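Local coordinates for protein 5-oxoprolinase subunit A (Thermus thermophilus, PDB 2DFA) that probably catalyses, together with its partner subunits PxpB and PxpC, the ATP-dependent cleavage of 5-oxoproline to L-glutamate, at residues Leu162-Glu167 against Val215-Leu220; Val28-Leu33 against Pro104-Lys109; Arg120-Ala125 against Tyr149-Arg154; Tyr170-Gln175 against Ala207-Glu212; Ala127-Val132 against Ala156-Val161. All blocks are in the same frame, centred on the assembly; numbering follows the deposited sequence. Where two conformers were deposited one is given.

Contact 1 (Leu162-Glu167 against Val215-Leu220); sequences LEAFPE and VRADTL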
# COMPACT_ATOMS: atom_id res chain seq x y z
N LEU A 162 -4.79 -30.40 14.18
CA LEU A 162 -4.13 -29.92 15.39
C LEU A 162 -2.64 -29.69 15.25
O LEU A 162 -1.88 -30.59 14.88
CB LEU A 162 -4.41 -30.88 16.54
CG LEU A 162 -5.90 -31.11 16.83
CD1 LEU A 162 -6.05 -31.98 18.07
CD2 LEU A 162 -6.59 -29.77 17.02
N GLU A 163 -2.22 -28.47 15.58
CA GLU A 163 -0.82 -28.08 15.49
C GLU A 163 -0.12 -28.05 16.84
O GLU A 163 -0.70 -27.67 17.85
CB GLU A 163 -0.73 -26.70 14.83
CG GLU A 163 0.65 -26.11 14.77
CD GLU A 163 0.70 -24.86 13.90
OE1 GLU A 163 -0.10 -23.93 14.14
OE2 GLU A 163 1.54 -24.82 12.97
N ALA A 164 1.14 -28.47 16.85
CA ALA A 164 1.96 -28.48 18.05
C ALA A 164 3.25 -27.75 17.72
O ALA A 164 3.66 -27.71 16.55
CB ALA A 164 2.26 -29.92 18.49
N PHE A 165 3.90 -27.18 18.73
CA PHE A 165 5.12 -26.42 18.52
C PHE A 165 6.31 -26.95 19.30
O PHE A 165 6.49 -26.61 20.47
CB PHE A 165 4.89 -24.95 18.88
CG PHE A 165 3.70 -24.34 18.20
CD1 PHE A 165 2.41 -24.64 18.61
CD2 PHE A 165 3.88 -23.48 17.12
CE1 PHE A 165 1.31 -24.09 17.95
CE2 PHE A 165 2.79 -22.92 16.46
CZ PHE A 165 1.50 -23.23 16.88
N PRO A 166 7.16 -27.77 18.66
CA PRO A 166 8.33 -28.31 19.34
C PRO A 166 9.32 -27.24 19.81
O PRO A 166 10.15 -27.49 20.69
CB PRO A 166 8.94 -29.26 18.30
CG PRO A 166 8.50 -28.66 17.00
CD PRO A 166 7.07 -28.27 17.28
N GLU A 167 9.22 -26.04 19.25
CA GLU A 167 10.12 -24.95 19.62
C GLU A 167 9.58 -24.03 20.71
O GLU A 167 10.28 -23.10 21.15
CB GLU A 167 10.47 -24.10 18.40
CG GLU A 167 11.17 -24.86 17.29
CD GLU A 167 11.50 -23.95 16.11
OE1 GLU A 167 12.41 -23.10 16.25
OE2 GLU A 167 10.85 -24.08 15.06
N VAL A 215 -0.58 -33.63 24.29
CA VAL A 215 -0.63 -32.87 23.05
C VAL A 215 -0.72 -33.82 21.87
O VAL A 215 0.06 -34.77 21.76
CB VAL A 215 0.62 -31.98 22.87
CG1 VAL A 215 0.58 -30.81 23.84
CG2 VAL A 215 1.89 -32.80 23.08
N ARG A 216 -1.69 -33.58 20.99
CA ARG A 216 -1.86 -34.41 19.81
C ARG A 216 -1.38 -33.56 18.65
O ARG A 216 -1.98 -32.54 18.32
CB ARG A 216 -3.33 -34.80 19.63
CG ARG A 216 -3.52 -36.14 18.91
CD ARG A 216 -3.90 -35.95 17.45
NE ARG A 216 -5.27 -35.47 17.31
CZ ARG A 216 -6.35 -36.13 17.75
NH1 ARG A 216 -6.21 -37.30 18.36
NH2 ARG A 216 -7.56 -35.61 17.58
N ALA A 217 -0.28 -33.99 18.04
CA ALA A 217 0.31 -33.25 16.94
C ALA A 217 0.04 -33.83 15.56
O ALA A 217 0.73 -34.76 15.13
CB ALA A 217 1.81 -33.13 17.16
N ASP A 218 -0.95 -33.29 14.86
CA ASP A 218 -1.24 -33.75 13.51
C ASP A 218 -0.14 -33.13 12.66
O ASP A 218 0.32 -33.70 11.68
CB ASP A 218 -2.61 -33.26 13.03
CG ASP A 218 -3.76 -33.89 13.80
OD1 ASP A 218 -3.65 -35.09 14.15
OD2 ASP A 218 -4.78 -33.21 14.03
N THR A 219 0.29 -31.94 13.07
CA THR A 219 1.34 -31.23 12.37
C THR A 219 2.23 -30.49 13.38
O THR A 219 1.75 -30.05 14.43
CB THR A 219 0.76 -30.21 11.35
OG1 THR A 219 1.83 -29.58 10.63
CG2 THR A 219 -0.07 -29.15 12.05
N LEU A 220 3.51 -30.38 13.06
CA LEU A 220 4.48 -29.70 13.91
C LEU A 220 4.95 -28.43 13.20
O LEU A 220 5.47 -28.49 12.09
CB LEU A 220 5.68 -30.60 14.17
CG LEU A 220 5.44 -31.92 14.92
CD1 LEU A 220 6.73 -32.73 14.95
CD2 LEU A 220 4.95 -31.63 16.32
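Glu163 beside Thr219 and Ala164 beside Leu220 pair two parallel strands, 160-164 and 219-222, neighbours in a curled sheet consistent with the distorted beta/alpha barrels of the glycoside hydrolase/deacetylase clan. Leu162 O accepts twice, from Asp218 N at 2.9 Å and from Thr219 N at 3.1 Å, and Ala164 N returns a bond to Thr219 O at 3.0 Å. Asp218 adds a side-chain bond just ahead of its strand: with CG anti to the carbonyl carbon (chi1 -68°), OD2 takes the Leu162 N-H on its anti side at 2.8 Å, nearly straight at 164°. Leu162 CD1 packs 3.7 Å from Arg216 NE, whose guanidinium also forms a salt bridge with Asp218 OD1. Arg216 O is buried here and has no partner in the model. Ala164 CB touches both Ala217 CB, at 3.5 Å, and Leu220 CD2, at 3.9 Å, and the latter methyl also meets Pro166 CD. Helix 189-201 packs on the face of Ala164 and Leu220 through Ala196 and Met199. On the face of Glu163 and Thr219, the Glu163 carboxylate forms a salt bridge with Lys109, Thr219 OG1 bonds to Asp4, and Tyr115 of helix 112-120 touches Glu163.

Contact 2 (Val28-Leu33 against Pro104-Lys109); sequences VSSANL and PLHHVK
His107 and Asn32 make the one hydrogen bond that joins strand 30-34 of the curled parallel sheet to the loop 104-109, inside what is probably a distorted beta/alpha barrel. His107 NE2 donates to Asn32 OD1 over 2.8 Å with an N-H...O angle of 163°. The donor lies in the carbonyl plane and the oxygen near the plane of the imidazole, yet amide and ring stand 89° apart, so the amide meets the ring edge upright. His107 CE1 also comes within 3.4 Å of Ala31 O, which stands obliquely to the ring. On the other branch of the amide, Asn32 ND2 lies 3.3 Å from Lys109 NZ, a meeting of two donors and no bond; both nitrogens instead find acceptors around them, ND2 at Asp8 and Asn6, NZ at Glu163 and Asn6. The extended Lys109 chain runs past the amide, with CD 3.6 Å from Asn32 CG.

In the next shell, Phe250 meets the His107 ring edge-to-face, while His106 NE2 bonds to the C-terminal carboxylate of Phe250. Asp8, His62, which Asn32 also touches, and His111 face one vacant point; this may be an empty metal site, as in deacetylase relatives, and it would put the His107-Asn32 bond in a second shell. The rotation of the His107 ring is fixed from its far side as well, where His107 ND1 and His106 ND1 share a hydrogen bond of 2.8 Å.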
# COMPACT_ATOMS: atom_id res chain seq x y z
N VAL A 28 10.47 -29.81 5.09
CA VAL A 28 9.08 -29.90 5.54
C VAL A 28 8.16 -30.63 4.57
O VAL A 28 8.51 -30.83 3.41
CB VAL A 28 8.50 -28.49 5.79
CG1 VAL A 28 9.36 -27.75 6.80
CG2 VAL A 28 8.44 -27.71 4.49
N SER A 29 6.99 -31.05 5.05
CA SER A 29 6.04 -31.73 4.20
C SER A 29 4.92 -30.78 3.75
O SER A 29 4.26 -31.04 2.76
CB SER A 29 5.44 -32.97 4.89
OG SER A 29 4.85 -32.64 6.14
N SER A 30 4.72 -29.69 4.49
CA SER A 30 3.70 -28.71 4.13
C SER A 30 4.23 -27.30 4.39
O SER A 30 5.08 -27.10 5.26
CB SER A 30 2.40 -28.92 4.92
OG SER A 30 1.71 -30.10 4.53
N ALA A 31 3.75 -26.33 3.63
CA ALA A 31 4.18 -24.95 3.80
C ALA A 31 2.95 -24.04 3.83
O ALA A 31 1.94 -24.32 3.18
CB ALA A 31 5.10 -24.55 2.66
N ASN A 32 3.05 -22.96 4.60
CA ASN A 32 1.97 -21.99 4.71
C ASN A 32 2.46 -20.76 3.95
O ASN A 32 3.35 -20.06 4.42
CB ASN A 32 1.73 -21.64 6.18
CG ASN A 32 1.84 -22.85 7.10
OD1 ASN A 32 1.11 -23.83 6.94
ND2 ASN A 32 2.76 -22.79 8.05
N LEU A 33 1.90 -20.53 2.77
CA LEU A 33 2.32 -19.41 1.94
C LEU A 33 1.56 -18.11 2.17
O LEU A 33 0.33 -18.11 2.23
CB LEU A 33 2.23 -19.80 0.46
CG LEU A 33 3.47 -20.49 -0.12
CD1 LEU A 33 3.91 -21.65 0.76
CD2 LEU A 33 3.16 -20.96 -1.52
N PRO A 104 -3.18 -28.66 -5.70
CA PRO A 104 -4.39 -28.35 -4.93
C PRO A 104 -4.03 -27.47 -3.74
O PRO A 104 -2.87 -27.39 -3.34
CB PRO A 104 -4.86 -29.73 -4.50
CG PRO A 104 -3.54 -30.40 -4.17
CD PRO A 104 -2.65 -29.98 -5.34
N LEU A 105 -5.03 -26.79 -3.18
CA LEU A 105 -4.82 -25.98 -1.99
C LEU A 105 -4.96 -27.00 -0.87
O LEU A 105 -6.03 -27.57 -0.67
CB LEU A 105 -5.90 -24.90 -1.85
CG LEU A 105 -5.77 -24.04 -0.60
CD1 LEU A 105 -4.44 -23.29 -0.61
CD2 LEU A 105 -6.95 -23.08 -0.52
N HIS A 106 -3.87 -27.25 -0.15
CA HIS A 106 -3.84 -28.26 0.90
C HIS A 106 -4.51 -27.92 2.23
O HIS A 106 -5.16 -28.77 2.84
CB HIS A 106 -2.38 -28.67 1.13
CG HIS A 106 -2.20 -29.74 2.16
ND1 HIS A 106 -1.75 -29.47 3.43
CD2 HIS A 106 -2.37 -31.08 2.09
CE1 HIS A 106 -1.64 -30.60 4.10
NE2 HIS A 106 -2.01 -31.59 3.31
N HIS A 107 -4.35 -26.68 2.68
CA HIS A 107 -4.94 -26.29 3.95
C HIS A 107 -4.95 -24.77 4.09
O HIS A 107 -4.56 -24.05 3.18
CB HIS A 107 -4.12 -26.88 5.11
CG HIS A 107 -2.71 -26.37 5.16
ND1 HIS A 107 -1.71 -26.84 4.34
CD2 HIS A 107 -2.15 -25.38 5.90
CE1 HIS A 107 -0.60 -26.17 4.57
NE2 HIS A 107 -0.84 -25.28 5.51
N VAL A 108 -5.41 -24.31 5.24
CA VAL A 108 -5.42 -22.89 5.56
C VAL A 108 -4.95 -22.76 7.00
O VAL A 108 -5.33 -23.56 7.86
CB VAL A 108 -6.82 -22.25 5.43
CG1 VAL A 108 -6.76 -20.79 5.91
CG2 VAL A 108 -7.29 -22.29 3.98
N LYS A 109 -4.10 -21.77 7.24
CA LYS A 109 -3.58 -21.50 8.57
C LYS A 109 -3.32 -20.00 8.68
O LYS A 109 -2.45 -19.45 8.00
CB LYS A 109 -2.26 -22.24 8.79
CG LYS A 109 -1.56 -21.89 10.10
CD LYS A 109 -0.16 -22.49 10.13
CE LYS A 109 0.60 -22.12 11.38
NZ LYS A 109 2.02 -22.57 11.29

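Contact 3 (Arg120-Ala125 against Tyr149-Arg154); sequences RDRETA and YEEEAR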
# COMPACT_ATOMS: atom_id res chain seq x y z
N ARG A 120 -8.38 -16.25 20.64
CA ARG A 120 -9.08 -15.69 21.80
C ARG A 120 -10.37 -14.95 21.47
O ARG A 120 -11.09 -14.52 22.37
CB ARG A 120 -8.14 -14.75 22.56
CG ARG A 120 -7.57 -13.61 21.73
CD ARG A 120 -6.58 -12.78 22.53
NE ARG A 120 -5.80 -11.88 21.67
CZ ARG A 120 -6.29 -10.83 21.03
NH1 ARG A 120 -7.58 -10.51 21.14
NH2 ARG A 120 -5.50 -10.09 20.26
N ASP A 121 -10.68 -14.81 20.18
CA ASP A 121 -11.89 -14.10 19.77
C ASP A 121 -12.80 -14.95 18.89
O ASP A 121 -12.49 -15.21 17.73
CB ASP A 121 -11.51 -12.81 19.03
CG ASP A 121 -12.71 -11.95 18.71
OD1 ASP A 121 -13.46 -11.60 19.65
OD2 ASP A 121 -12.92 -11.63 17.52
N ARG A 122 -13.93 -15.37 19.45
CA ARG A 122 -14.88 -16.22 18.73
C ARG A 122 -15.39 -15.67 17.41
O ARG A 122 -15.54 -16.43 16.45
CB ARG A 122 -16.08 -16.57 19.63
CG ARG A 122 -15.78 -17.61 20.69
CD ARG A 122 -17.05 -18.00 21.45
NE ARG A 122 -16.78 -18.92 22.55
CZ ARG A 122 -16.53 -20.22 22.40
NH1 ARG A 122 -16.52 -20.77 21.20
NH2 ARG A 122 -16.30 -20.97 23.47
N GLU A 123 -15.69 -14.38 17.35
CA GLU A 123 -16.19 -13.80 16.10
C GLU A 123 -15.14 -13.84 14.99
O GLU A 123 -15.47 -14.08 13.83
CB GLU A 123 -16.66 -12.36 16.32
CG GLU A 123 -18.01 -12.27 17.03
CD GLU A 123 -19.10 -12.99 16.25
OE1 GLU A 123 -19.49 -12.48 15.18
OE2 GLU A 123 -19.56 -14.06 16.71
N THR A 124 -13.89 -13.59 15.35
CA THR A 124 -12.81 -13.62 14.37
C THR A 124 -12.61 -15.06 13.92
O THR A 124 -12.49 -15.34 12.73
CB THR A 124 -11.49 -13.12 14.97
OG1 THR A 124 -11.60 -11.72 15.26
CG2 THR A 124 -10.34 -13.34 13.99
N ALA A 125 -12.58 -15.98 14.88
CA ALA A 125 -12.40 -17.40 14.58
C ALA A 125 -13.51 -17.89 13.65
O ALA A 125 -13.25 -18.60 12.68
CB ALA A 125 -12.42 -18.21 15.87
N TYR A 149 -10.79 -21.06 18.91
CA TYR A 149 -10.53 -21.15 17.49
C TYR A 149 -10.83 -22.57 17.00
O TYR A 149 -11.48 -22.77 15.98
CB TYR A 149 -9.06 -20.76 17.24
CG TYR A 149 -8.60 -20.87 15.81
CD1 TYR A 149 -9.46 -20.57 14.76
CD2 TYR A 149 -7.30 -21.26 15.51
CE1 TYR A 149 -9.04 -20.66 13.44
CE2 TYR A 149 -6.86 -21.36 14.20
CZ TYR A 149 -7.74 -21.06 13.17
OH TYR A 149 -7.31 -21.18 11.86
N GLU A 150 -10.37 -23.57 17.75
CA GLU A 150 -10.64 -24.96 17.38
C GLU A 150 -12.16 -25.17 17.46
O GLU A 150 -12.76 -25.82 16.60
CB GLU A 150 -9.96 -25.93 18.35
CG GLU A 150 -10.05 -27.38 17.90
CD GLU A 150 -9.71 -28.37 19.01
OE1 GLU A 150 -8.84 -28.07 19.84
OE2 GLU A 150 -10.31 -29.47 19.02
N GLU A 151 -12.77 -24.60 18.49
CA GLU A 151 -14.21 -24.72 18.71
C GLU A 151 -15.05 -24.19 17.56
O GLU A 151 -15.94 -24.89 17.06
CB GLU A 151 -14.61 -23.98 19.98
CG GLU A 151 -14.16 -24.64 21.27
CD GLU A 151 -14.61 -23.86 22.50
OE1 GLU A 151 -15.82 -23.51 22.56
OE2 GLU A 151 -13.78 -23.61 23.39
N GLU A 152 -14.79 -22.95 17.15
CA GLU A 152 -15.57 -22.36 16.06
C GLU A 152 -15.35 -23.10 14.75
O GLU A 152 -16.27 -23.23 13.94
CB GLU A 152 -15.22 -20.88 15.90
CG GLU A 152 -15.62 -20.03 17.10
CD GLU A 152 -17.09 -20.17 17.46
OE1 GLU A 152 -17.93 -20.19 16.54
OE2 GLU A 152 -17.42 -20.23 18.66
N ALA A 153 -14.13 -23.58 14.53
CA ALA A 153 -13.82 -24.32 13.32
C ALA A 153 -14.68 -25.58 13.27
O ALA A 153 -15.22 -25.93 12.23
CB ALA A 153 -12.34 -24.68 13.28
N ARG A 154 -14.81 -26.26 14.41
CA ARG A 154 -15.61 -27.47 14.47
C ARG A 154 -17.09 -27.15 14.33
O ARG A 154 -17.83 -27.85 13.64
CB ARG A 154 -15.36 -28.22 15.78
CG ARG A 154 -13.95 -28.82 15.90
CD ARG A 154 -13.78 -29.56 17.22
NE ARG A 154 -12.45 -30.16 17.36
CZ ARG A 154 -12.02 -31.22 16.69
NH1 ARG A 154 -12.81 -31.81 15.80
NH2 ARG A 154 -10.80 -31.68 16.90
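Arg122, at the start of helix 122-135, spans to Glu151 and Glu152 on helix 148-155 in a salt-bridge network that ties the two helices together. The arginine reaches Glu151 end-on with two nitrogens aimed at a single oxygen: NH2 donates to Glu151 OE1 over 2.7 Å and NH1 to the same OE1 over 3.1 Å. Both approach from one face of the carboxylate, out of its plane, although OE1 lies squarely in the guanidinium plane. NH1 has a second acceptor in Glu152 OE2 at 2.7 Å, met on the anti lone pair, with the guanidinium and this carboxylate 83° apart. Arg122, extended from CG to NE, lies across Glu152 at about a right angle. Lys155 is a further partner of Glu152 OE2, so two positive groups share that oxygen.

Further polar pairs lie within each segment. Asp121 is the N-cap of helix 122-135: its OD2 accepts from Thr124 OG1 at 2.6 Å, on the anti lone pair, and from Thr124 N at 3.1 Å, the latter from above the carboxylate plane. On helix 148-155 itself, Arg154 holds Glu150 OE2 side-on through NE, at 2.8 Å, and NH2, while Glu150 OE1 takes a bond from Gly146 N. Beneath the charges the helices approach at an alanine, where Ala125 CB touches Glu152 CB and lies 3.9 Å from Tyr149 CD1.

Contact 4 (Tyr170-Gln175 against Ala207-Glu212); sequences YLRSGQ and ALDGGE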
# COMPACT_ATOMS: atom_id res chain seq x y z
N TYR A 170 5.48 -25.29 26.84
CA TYR A 170 4.08 -25.45 27.20
C TYR A 170 3.89 -25.31 28.70
O TYR A 170 4.83 -25.53 29.47
CB TYR A 170 3.56 -26.82 26.77
CG TYR A 170 3.27 -26.95 25.29
CD1 TYR A 170 4.29 -26.91 24.34
CD2 TYR A 170 1.96 -27.13 24.84
CE1 TYR A 170 4.02 -27.04 22.98
CE2 TYR A 170 1.67 -27.26 23.48
CZ TYR A 170 2.71 -27.22 22.56
OH TYR A 170 2.42 -27.35 21.23
N LEU A 171 2.68 -24.95 29.12
CA LEU A 171 2.37 -24.82 30.53
C LEU A 171 1.44 -25.98 30.89
O LEU A 171 0.83 -26.58 30.00
CB LEU A 171 1.67 -23.49 30.80
CG LEU A 171 2.41 -22.21 30.40
CD1 LEU A 171 1.55 -21.00 30.73
CD2 LEU A 171 3.75 -22.13 31.12
N ARG A 172 1.33 -26.29 32.18
CA ARG A 172 0.46 -27.39 32.60
C ARG A 172 -0.96 -27.23 32.07
O ARG A 172 -1.65 -28.22 31.84
CB ARG A 172 0.44 -27.49 34.13
CG ARG A 172 1.75 -27.96 34.74
CD ARG A 172 1.60 -28.21 36.23
NE ARG A 172 0.65 -29.28 36.52
CZ ARG A 172 0.84 -30.56 36.21
NH1 ARG A 172 1.95 -30.94 35.60
NH2 ARG A 172 -0.08 -31.46 36.52
N SER A 173 -1.38 -25.99 31.88
CA SER A 173 -2.72 -25.71 31.36
C SER A 173 -2.93 -26.33 29.98
O SER A 173 -4.07 -26.54 29.56
CB SER A 173 -2.95 -24.20 31.28
OG SER A 173 -2.04 -23.61 30.37
N GLY A 174 -1.84 -26.62 29.28
CA GLY A 174 -1.95 -27.21 27.96
C GLY A 174 -1.80 -26.18 26.86
O GLY A 174 -1.81 -26.52 25.67
N GLN A 175 -1.66 -24.92 27.25
CA GLN A 175 -1.49 -23.84 26.29
C GLN A 175 -0.02 -23.43 26.25
O GLN A 175 0.76 -23.80 27.13
CB GLN A 175 -2.37 -22.64 26.69
CG GLN A 175 -2.95 -21.89 25.51
CD GLN A 175 -3.82 -22.77 24.63
OE1 GLN A 175 -3.56 -22.93 23.43
NE2 GLN A 175 -4.86 -23.36 25.22
N ALA A 207 6.19 -29.81 30.65
CA ALA A 207 5.63 -28.50 30.92
C ALA A 207 6.62 -27.61 31.67
O ALA A 207 7.36 -28.05 32.55
CB ALA A 207 4.35 -28.68 31.74
N LEU A 208 6.66 -26.34 31.27
CA LEU A 208 7.60 -25.41 31.88
C LEU A 208 7.35 -25.24 33.39
O LEU A 208 8.26 -25.10 34.19
CB LEU A 208 7.46 -24.07 31.15
CG LEU A 208 8.38 -22.96 31.68
CD1 LEU A 208 9.86 -23.35 31.60
CD2 LEU A 208 8.24 -21.65 30.90
N ASP A 209 6.05 -25.24 33.76
CA ASP A 209 5.72 -25.04 35.17
C ASP A 209 5.52 -26.37 35.93
O ASP A 209 4.75 -26.46 36.88
CB ASP A 209 4.49 -24.13 35.29
CG ASP A 209 3.30 -24.71 34.52
OD1 ASP A 209 3.54 -25.37 33.51
OD2 ASP A 209 2.17 -24.42 34.89
N GLY A 210 6.24 -27.41 35.52
CA GLY A 210 6.15 -28.69 36.20
C GLY A 210 5.45 -29.83 35.49
O GLY A 210 4.39 -29.65 34.90
N GLY A 211 6.06 -31.01 35.55
CA GLY A 211 5.48 -32.18 34.92
C GLY A 211 5.38 -32.12 33.41
O GLY A 211 6.27 -31.59 32.73
N GLU A 212 4.30 -32.68 32.87
CA GLU A 212 4.08 -32.68 31.43
C GLU A 212 2.60 -32.56 31.09
O GLU A 212 1.74 -32.69 31.97
CB GLU A 212 4.63 -33.97 30.81
CG GLU A 212 4.16 -35.25 31.47
CD GLU A 212 4.78 -36.48 30.85
OE1 GLU A 212 5.97 -36.41 30.45
OE2 GLU A 212 4.11 -37.53 30.77
O HOH W 1 -0.41 -23.99 33.65
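Two type I beta turns, Leu171 to Gly174 and Ala207 to Gly210, dock against each other through Arg172 and Asp209. Asp209 carries CG between its backbone N and carbonyl carbon (chi1 57°), and its carboxylate binds the Arg172 backbone amide: OD1 accepts from Arg172 N at 2.7 Å on its syn lone pair, and OD2 makes a weak bond to the same nitrogen at 3.4 Å. A water extends this grip, donating to Asp209 OD2 at 2.9 Å and accepting from Ser173 N at 2.8 Å, so that one carboxylate engages two successive amides of the facing turn. Next to it, Leu208 N gives an almost straight bond (172°) to Tyr170 O at 2.7 Å.

The turn 207-210 forms the tip of a beta hairpin between antiparallel strands 204-206 and 212-214, where Ala207 N bonds to Gly211 O; the other turn belongs to the long loop between strand 160-164 and helix 189-201, and Leu171 N bonds to Gln175 O at its base. The Arg172 chain, bent at chi3, runs past Asp209 without bringing the opposite charges together. Its guanidinium instead turns an edge to the hairpin, and NH1 donates to Gly210 O at 2.8 Å, from 47° above the carbonyl plane. Arg172 CG also lies close to this oxygen. The leucines of the two turns, Leu171 and Leu208, lie side by side and point the same way, with Leu171 CD2 4.2 Å from Leu208 CB.

Contact 5 (Ala127-Val132 against Ala156-Val161); sequences AIALAV and AGLRVV
Ala129 meets both Ala156 and Leu158 in an apolar packing of helix 122-135 against the connection from helix 148-155 into strand 160-164. No hydrogen bond crosses it. The first methyl pair is Ala129 CB with Ala156 CB, 3.8 Å apart, where two small side chains let the backbones come close. Leu130 CD2 brushes the same Ala156 CB more loosely, at 4.4 Å. The second group gathers at one methyl of Leu158. Its CG is anti to the carbonyl carbon (chi1 -68°), and CD1 reaches the helix, 4.0 Å from Ala129 CB and 4.0 Å from Val132 CG1, one helical turn on. CD1 also sits 3.4 Å from Ala129 O, a close approach to a helical carbonyl.

Of the polar groups, Ala156 O accepts a hydrogen bond from Lys133 NZ, a second tie to helix 122-135. Between the two contact residues, Gly157 takes a positive phi in a Schellman motif that ends helix 148-155 and turns the chain toward the strand. Elsewhere around the helix, Ile128 packs on helices 80-100 and 112-120, and Ala131 on helix 80-100, while Val160 of the following strand lies back against Ala153 and Arg154 of helix 148-155.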
# COMPACT_ATOMS: atom_id res chain seq x y z
N ALA A 127 -15.37 -16.08 11.59
CA ALA A 127 -15.23 -15.45 10.28
C ALA A 127 -14.21 -16.18 9.41
O ALA A 127 -14.43 -16.38 8.22
CB ALA A 127 -14.82 -13.97 10.44
N ILE A 128 -13.09 -16.58 10.01
CA ILE A 128 -12.07 -17.30 9.27
C ILE A 128 -12.63 -18.64 8.80
O ILE A 128 -12.51 -19.01 7.63
CB ILE A 128 -10.83 -17.56 10.15
CG1 ILE A 128 -10.16 -16.24 10.52
CG2 ILE A 128 -9.85 -18.48 9.40
CD1 ILE A 128 -9.00 -16.39 11.48
N ALA A 129 -13.26 -19.35 9.73
CA ALA A 129 -13.84 -20.65 9.44
C ALA A 129 -14.87 -20.57 8.31
O ALA A 129 -14.84 -21.40 7.40
CB ALA A 129 -14.49 -21.21 10.71
N LEU A 130 -15.76 -19.59 8.36
CA LEU A 130 -16.77 -19.46 7.31
C LEU A 130 -16.17 -19.09 5.95
O LEU A 130 -16.66 -19.55 4.92
CB LEU A 130 -17.84 -18.44 7.72
CG LEU A 130 -18.69 -18.92 8.90
CD1 LEU A 130 -19.80 -17.91 9.19
CD2 LEU A 130 -19.29 -20.30 8.58
N ALA A 131 -15.13 -18.27 5.95
CA ALA A 131 -14.47 -17.89 4.69
C ALA A 131 -13.90 -19.15 4.05
O ALA A 131 -14.09 -19.39 2.86
CB ALA A 131 -13.35 -16.88 4.95
N VAL A 132 -13.18 -19.94 4.84
CA VAL A 132 -12.59 -21.18 4.35
C VAL A 132 -13.68 -22.13 3.86
O VAL A 132 -13.55 -22.74 2.79
CB VAL A 132 -11.78 -21.89 5.45
CG1 VAL A 132 -11.35 -23.29 4.97
CG2 VAL A 132 -10.55 -21.06 5.80
N ALA A 156 -18.32 -24.83 12.71
CA ALA A 156 -18.56 -24.46 11.31
C ALA A 156 -18.67 -25.68 10.42
O ALA A 156 -19.10 -25.59 9.27
CB ALA A 156 -17.43 -23.55 10.81
N GLY A 157 -18.27 -26.84 10.94
CA GLY A 157 -18.35 -28.07 10.18
C GLY A 157 -17.10 -28.36 9.37
O GLY A 157 -17.12 -29.20 8.47
N LEU A 158 -16.01 -27.65 9.66
CA LEU A 158 -14.76 -27.86 8.94
C LEU A 158 -13.91 -28.95 9.56
O LEU A 158 -14.01 -29.21 10.76
CB LEU A 158 -13.91 -26.58 8.93
CG LEU A 158 -14.36 -25.36 8.14
CD1 LEU A 158 -13.33 -24.25 8.32
CD2 LEU A 158 -14.51 -25.71 6.68
N ARG A 159 -13.08 -29.59 8.74
CA ARG A 159 -12.16 -30.60 9.24
C ARG A 159 -11.06 -29.78 9.91
O ARG A 159 -10.58 -28.79 9.34
CB ARG A 159 -11.56 -31.40 8.10
CG ARG A 159 -10.35 -32.22 8.51
CD ARG A 159 -9.67 -32.85 7.30
NE ARG A 159 -8.39 -33.44 7.65
CZ ARG A 159 -7.44 -33.74 6.77
NH1 ARG A 159 -7.63 -33.50 5.48
NH2 ARG A 159 -6.29 -34.26 7.18
N VAL A 160 -10.66 -30.18 11.11
CA VAL A 160 -9.61 -29.44 11.82
C VAL A 160 -8.33 -30.26 11.97
O VAL A 160 -8.37 -31.47 12.15
CB VAL A 160 -10.10 -29.00 13.22
CG1 VAL A 160 -11.33 -28.12 13.08
CG2 VAL A 160 -10.40 -30.22 14.08
N VAL A 161 -7.20 -29.57 11.88
CA VAL A 161 -5.88 -30.19 12.01
C VAL A 161 -5.18 -29.57 13.21
O VAL A 161 -5.00 -28.35 13.27
CB VAL A 161 -5.03 -29.94 10.75
CG1 VAL A 161 -3.66 -30.58 10.91
CG2 VAL A 161 -5.73 -30.50 9.52

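Overall arrangement
From the N terminus, contact 2 closes first, drawing strand 30-34 to the loop that precedes helix 112-120. Contacts 3 and 5 then cross, their segments alternating along the chain: helix 122-135 meets helix 148-155 and, just beyond, the lead-in to strand 160-164. Their centres lie about 9 Å apart. That strand passes directly into contact 1, which joins it to strand 219-222 and spans a long excursion; contact 4 lies within this excursion and pins its outlying turns, with Tyr170 OH probably bonding back to Phe165 N. Contact 2 packs on contact 5 through Val108 and Val132, whereas contacts 2 and 4 stay about 11 Å apart at nearest atoms.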